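Local structure of branched-chain-amino-acid aminotransferase (Pseudomonas sp. UW4, 6JIF) at residues M81-L93 / E132-L146. The protein catalyses the pyridoxal-phosphate-dependent transfer of amino groups between branched-chain amino acids and 2-oxo acids. Residues are numbered along the deposited sequence; the frame is centred on the assembly and turned at random.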
loop_
_atom_site.group_PDB
_atom_site.type_symbol
_atom_site.label_atom_id
_atom_site.label_comp_id
_atom_site.label_asym_id
_atom_site.label_seq_id
_atom_site.Cartn_x
_atom_site.Cartn_y
_atom_site.Cartn_z
ATOM N N MET B 81 11.089 -2.254 16.862
ATOM C CA MET B 81 11.469 -2.907 18.124
ATOM C C MET B 81 12.219 -1.901 19.000
ATOM O O MET B 81 12.689 -0.869 18.518
ATOM C CB MET B 81 12.349 -4.140 17.892
ATOM C CG MET B 81 13.741 -3.696 17.438
ATOM S SD MET B 81 14.671 -4.994 16.696
ATOM C CE MET B 81 13.615 -5.137 15.263
ATOM N N LYS B 82 12.349 -2.201 20.290
ATOM C CA LYS B 82 13.047 -1.277 21.183
ATOM C C LYS B 82 14.227 -1.921 21.918
ATOM O O LYS B 82 14.216 -3.122 22.243
ATOM C CB LYS B 82 12.093 -0.682 22.239
ATOM C CG LYS B 82 11.211 0.426 21.691
ATOM C CD LYS B 82 10.199 0.894 22.745
ATOM C CE LYS B 82 9.074 1.705 22.099
ATOM N NZ LYS B 82 8.098 2.104 23.163
ATOM N N ALA B 83 15.223 -1.086 22.227
ATOM C CA ALA B 83 16.289 -1.444 23.155
ATOM C C ALA B 83 16.160 -0.526 24.349
ATOM O O ALA B 83 15.756 0.620 24.181
ATOM C CB ALA B 83 17.685 -1.302 22.540
ATOM N N TYR B 84 16.426 -1.067 25.537
ATOM C CA TYR B 84 16.248 -0.405 26.824
ATOM C C TYR B 84 17.534 -0.477 27.648
ATOM O O TYR B 84 18.190 -1.531 27.704
ATOM C CB TYR B 84 15.122 -1.066 27.604
ATOM C CG TYR B 84 13.819 -1.191 26.879
ATOM C CD1 TYR B 84 13.566 -2.277 26.018
ATOM C CD2 TYR B 84 12.824 -0.256 27.042
ATOM C CE1 TYR B 84 12.360 -2.401 25.354
ATOM C CE2 TYR B 84 11.611 -0.387 26.389
ATOM C CZ TYR B 84 11.390 -1.454 25.543
ATOM O OH TYR B 84 10.197 -1.586 24.868
ATOM N N ARG B 85 17.892 0.630 28.323
ATOM C CA ARG B 85 18.966 0.579 29.305
ATOM C C ARG B 85 18.450 -0.066 30.596
ATOM O O ARG B 85 17.415 0.339 31.149
ATOM C CB ARG B 85 19.509 1.980 29.582
ATOM C CG ARG B 85 20.589 2.013 30.585
ATOM C CD ARG B 85 21.869 1.368 30.051
ATOM N NE ARG B 85 22.470 2.236 29.037
ATOM C CZ ARG B 85 23.566 1.960 28.348
ATOM N NH1 ARG B 85 24.211 0.823 28.574
ATOM N NH2 ARG B 85 24.035 2.836 27.455
ATOM N N CYS B 86 19.143 -1.098 31.050
ATOM C CA CYS B 86 18.776 -1.724 32.310
ATOM C C CYS B 86 19.376 -0.958 33.513
ATOM O O CYS B 86 20.373 -0.234 33.403
ATOM C CB CYS B 86 19.294 -3.156 32.342
ATOM S SG CYS B 86 18.678 -4.161 31.070
ATOM N N LYS B 87 18.782 -1.168 34.682
ATOM C CA LYS B 87 19.314 -0.515 35.876
ATOM C C LYS B 87 20.754 -0.905 36.124
ATOM O O LYS B 87 21.523 -0.126 36.711
ATOM C CB LYS B 87 18.481 -0.895 37.101
ATOM C CG LYS B 87 18.719 0.009 38.278
ATOM C CD LYS B 87 17.596 -0.039 39.278
ATOM C CE LYS B 87 17.079 -1.420 39.511
ATOM N NZ LYS B 87 16.079 -1.401 40.670
ATOM N N ASP B 88 21.125 -2.122 35.751
ATOM C CA ASP B 88 22.490 -2.540 35.975
ATOM C C ASP B 88 23.430 -2.034 34.884
ATOM O O ASP B 88 24.622 -2.355 34.908
ATOM C CB ASP B 88 22.555 -4.068 36.117
ATOM C CG ASP B 88 22.241 -4.822 34.813
ATOM O OD1 ASP B 88 21.980 -4.204 33.757
ATOM O OD2 ASP B 88 22.258 -6.083 34.855
ATOM N N GLY B 89 22.921 -1.238 33.948
ATOM C CA GLY B 89 23.732 -0.614 32.932
ATOM C C GLY B 89 23.819 -1.381 31.642
ATOM O O GLY B 89 24.369 -0.855 30.668
ATOM N N SER B 90 23.357 -2.622 31.614
ATOM C CA SER B 90 23.374 -3.377 30.359
ATOM C C SER B 90 22.235 -2.883 29.464
ATOM O O SER B 90 21.456 -2.010 29.848
ATOM C CB SER B 90 23.276 -4.891 30.603
ATOM O OG SER B 90 22.178 -5.243 31.420
ATOM N N ILE B 91 22.125 -3.449 28.261
ATOM C CA ILE B 91 21.159 -3.028 27.246
ATOM C C ILE B 91 20.304 -4.222 26.796
ATOM O O ILE B 91 20.841 -5.226 26.308
ATOM C CB ILE B 91 21.876 -2.410 26.028
ATOM C CG1 ILE B 91 22.794 -1.277 26.498
ATOM C CG2 ILE B 91 20.842 -1.979 24.998
ATOM C CD1 ILE B 91 23.712 -0.748 25.400
ATOM N N ASN B 92 18.972 -4.103 26.915
ATOM C CA ASN B 92 18.045 -5.164 26.513
ATOM C C ASN B 92 17.461 -4.826 25.149
ATOM O O ASN B 92 16.756 -3.829 25.006
ATOM C CB ASN B 92 16.873 -5.315 27.499
ATOM C CG ASN B 92 17.234 -6.068 28.726
ATOM O OD1 ASN B 92 18.348 -6.502 28.853
ATOM N ND2 ASN B 92 16.281 -6.251 29.641
ATOM N N LEU B 93 17.686 -5.670 24.154
ATOM C CA LEU B 93 16.941 -5.558 22.908
ATOM C C LEU B 93 15.780 -6.553 22.976
ATOM O O LEU B 93 16.013 -7.754 23.094
ATOM C CB LEU B 93 17.896 -5.869 21.754
ATOM C CG LEU B 93 17.408 -5.862 20.330
ATOM C CD1 LEU B 93 16.963 -4.442 20.047
ATOM C CD2 LEU B 93 18.562 -6.255 19.419
ATOM N N GLU B 132 24.804 3.903 20.822
ATOM C CA GLU B 132 24.552 3.831 22.270
ATOM C C GLU B 132 24.358 5.193 22.931
ATOM O O GLU B 132 23.655 5.291 23.939
ATOM C CB GLU B 132 25.657 3.042 22.980
ATOM C CG GLU B 132 25.722 1.595 22.437
ATOM C CD GLU B 132 26.341 0.573 23.401
ATOM O OE1 GLU B 132 26.887 0.989 24.444
ATOM O OE2 GLU B 132 26.275 -0.653 23.091
ATOM N N ARG B 133 24.970 6.256 22.418
ATOM C CA ARG B 133 24.794 7.525 23.131
ATOM C C ARG B 133 23.367 8.051 23.056
ATOM O O ARG B 133 23.002 8.958 23.822
ATOM C CB ARG B 133 25.767 8.578 22.602
ATOM C CG ARG B 133 25.333 9.272 21.382
ATOM C CD ARG B 133 26.327 10.024 20.684
ATOM N NE ARG B 133 25.673 10.801 19.638
ATOM C CZ ARG B 133 25.209 12.060 19.684
ATOM N NH1 ARG B 133 25.548 12.770 20.736
ATOM N NH2 ARG B 133 24.596 12.647 18.607
ATOM N N PHE B 134 22.562 7.525 22.155
ATOM C CA PHE B 134 21.168 7.912 22.086
ATOM C C PHE B 134 20.278 7.048 22.973
ATOM O O PHE B 134 19.065 7.231 22.960
ATOM C CB PHE B 134 20.645 7.836 20.629
ATOM C CG PHE B 134 21.175 8.931 19.734
ATOM C CD1 PHE B 134 20.576 10.190 19.720
ATOM C CD2 PHE B 134 22.295 8.725 18.950
ATOM C CE1 PHE B 134 21.075 11.210 18.914
ATOM C CE2 PHE B 134 22.793 9.738 18.155
ATOM C CZ PHE B 134 22.172 10.989 18.139
ATOM N N ILE B 135 20.830 6.122 23.750
ATOM C CA ILE B 135 19.938 5.283 24.559
ATOM C C ILE B 135 19.506 6.072 25.803
ATOM O O ILE B 135 20.354 6.466 26.596
ATOM C CB ILE B 135 20.606 3.940 24.919
ATOM C CG1 ILE B 135 20.887 3.137 23.646
ATOM C CG2 ILE B 135 19.708 3.132 25.859
ATOM C CD1 ILE B 135 21.654 1.874 23.866
ATOM N N PRO B 136 18.224 6.345 26.028
ATOM C CA PRO B 136 17.843 7.081 27.255
ATOM C C PRO B 136 18.212 6.293 28.501
ATOM O O PRO B 136 18.057 5.062 28.550
ATOM C CB PRO B 136 16.327 7.245 27.113
ATOM C CG PRO B 136 16.066 7.143 25.624
ATOM C CD PRO B 136 17.062 6.124 25.148
ATOM N N PRO B 137 18.684 6.971 29.549
ATOM C CA PRO B 137 19.126 6.250 30.755
ATOM C C PRO B 137 17.977 5.501 31.426
ATOM O O PRO B 137 16.801 5.805 31.227
ATOM C CB PRO B 137 19.660 7.363 31.658
ATOM C CG PRO B 137 19.955 8.499 30.760
ATOM C CD PRO B 137 19.110 8.378 29.534
ATOM N N TYR B 138 18.337 4.484 32.215
ATOM C CA TYR B 138 17.338 3.795 33.023
ATOM C C TYR B 138 16.623 4.802 33.932
ATOM O O TYR B 138 17.247 5.685 34.529
ATOM C CB TYR B 138 17.989 2.706 33.895
ATOM C CG TYR B 138 16.991 2.063 34.839
ATOM C CD1 TYR B 138 16.103 1.088 34.379
ATOM C CD2 TYR B 138 16.916 2.445 36.172
ATOM C CE1 TYR B 138 15.174 0.519 35.202
ATOM C CE2 TYR B 138 15.993 1.878 37.019
ATOM C CZ TYR B 138 15.129 0.911 36.534
ATOM O OH TYR B 138 14.201 0.348 37.364
ATOM N N GLY B 139 15.311 4.633 34.055
ATOM C CA GLY B 139 14.504 5.475 34.903
ATOM C C GLY B 139 13.873 6.635 34.182
ATOM O O GLY B 139 13.045 7.344 34.767
ATOM N N THR B 140 14.211 6.849 32.930
ATOM C CA THR B 140 13.562 7.920 32.203
ATOM C C THR B 140 12.295 7.436 31.494
ATOM O O THR B 140 11.521 8.263 31.002
ATOM C CB THR B 140 14.545 8.517 31.169
ATOM O OG1 THR B 140 14.871 7.510 30.198
ATOM C CG2 THR B 140 15.828 8.996 31.834
ATOM N N GLY B 141 12.068 6.116 31.435
ATOM C CA GLY B 141 10.994 5.572 30.633
ATOM C C GLY B 141 11.272 5.569 29.148
ATOM O O GLY B 141 10.372 5.237 28.363
ATOM N N GLY B 142 12.463 5.970 28.748
ATOM C CA GLY B 142 12.808 6.081 27.347
ATOM C C GLY B 142 13.348 4.784 26.774
ATOM O O GLY B 142 13.519 3.798 27.459
ATOM N N ALA B 143 13.552 4.781 25.472
ATOM C CA ALA B 143 14.071 3.589 24.793
ATOM C C ALA B 143 14.722 4.026 23.497
ATOM O O ALA B 143 14.522 5.139 23.026
ATOM C CB ALA B 143 12.962 2.576 24.516
ATOM N N LEU B 144 15.462 3.121 22.885
ATOM C CA LEU B 144 15.960 3.343 21.532
ATOM C C LEU B 144 15.113 2.517 20.554
ATOM O O LEU B 144 15.106 1.274 20.605
ATOM C CB LEU B 144 17.439 2.971 21.447
ATOM C CG LEU B 144 18.047 3.257 20.067
ATOM C CD1 LEU B 144 18.204 4.786 19.897
ATOM C CD2 LEU B 144 19.408 2.575 19.962
ATOM N N TYR B 145 14.386 3.185 19.675
ATOM C CA TYR B 145 13.520 2.493 18.740
ATOM C C TYR B 145 14.299 2.211 17.477
ATOM O O TYR B 145 15.029 3.075 16.996
ATOM C CB TYR B 145 12.309 3.353 18.427
ATOM C CG TYR B 145 11.290 2.761 17.482
ATOM C CD1 TYR B 145 10.326 1.885 17.935
ATOM C CD2 TYR B 145 11.273 3.133 16.153
ATOM C CE1 TYR B 145 9.362 1.364 17.054
ATOM C CE2 TYR B 145 10.356 2.620 15.271
ATOM C CZ TYR B 145 9.397 1.752 15.720
ATOM O OH TYR B 145 8.440 1.279 14.817
ATOM N N LEU B 146 14.176 0.985 16.983
ATOM C CA LEU B 146 14.770 0.564 15.724
ATOM C C LEU B 146 13.662 0.334 14.710
ATOM O O LEU B 146 12.689 -0.368 15.023
ATOM C CB LEU B 146 15.543 -0.735 15.898
ATOM C CG LEU B 146 17.006 -0.609 16.280
ATOM C CD1 LEU B 146 17.065 0.103 17.595
ATOM C CD2 LEU B 146 17.623 -2.062 16.383
HETATM O O HOH W 1 16.278 3.035 27.943
HETATM O O HOH W 2 21.596 4.985 28.518
HETATM O O HOH W 3 23.751 5.833 26.715
HETATM O O HOH W 4 26.594 -0.216 27.505
HETATM O O HOH W 5 26.779 2.775 26.598
#
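An antiparallel strand pair in the seven-stranded sheet of this class IV aminotransferase joins M81-A83 to L144-L146, and beyond it R85 ties the two segments together through water. M81 and A83 each give and accept a backbone bond, with L146 and L144 respectively; the straightest, L146 N to M81 O, measures 2.8 Å at 178°. Between these bonded pairs lies the non-hydrogen-bonded pair K82-Y145, where K82 CG meets the edge of the Y145 ring and CD reaches A143 CB at 3.7 Å. M81 and L146 meet on the other face of the sheet, CG against CB at 3.8 Å.

Where the strand pairing ends, a water takes its place: it accepts from R85 N and donates to P136 O and G142 O. With CG anti to the backbone N (chi1 179°), the R85 side chain folds back so that NH1 reaches G89 O at 2.7 Å, inside its own hairpin. Three waters lie in the guanidinium plane at its edge and relay NE, NH1 and NH2 to the I135 and E132 carbonyls and, weakly from NH1, to E132 OE1. A further water links NH2 to OE1; at 4.5 Å R85 NH2 and E132 OE1 are too far apart for a salt bridge, and this water probably mediates any attraction. Nearby, I91 CD1 packs on I135 CD1 at 3.7 Å. At the type I turn C86-G89, K87 lies over one Y138 face in a CH-pi contact, its CB 3.7 Å from the ring centroid and 9° off the normal, while R85 O sits at the ring edge and Y138 OH is hydrogen-bonded to D348.

Helix 117-130 packs against M81, I135 and L146. Strand 143-153 lies between strands 76-85 and 164-174, and the Y145 side chain, about 7 Å from the bound pyridoxal phosphate, also touches I157 of the second subunit.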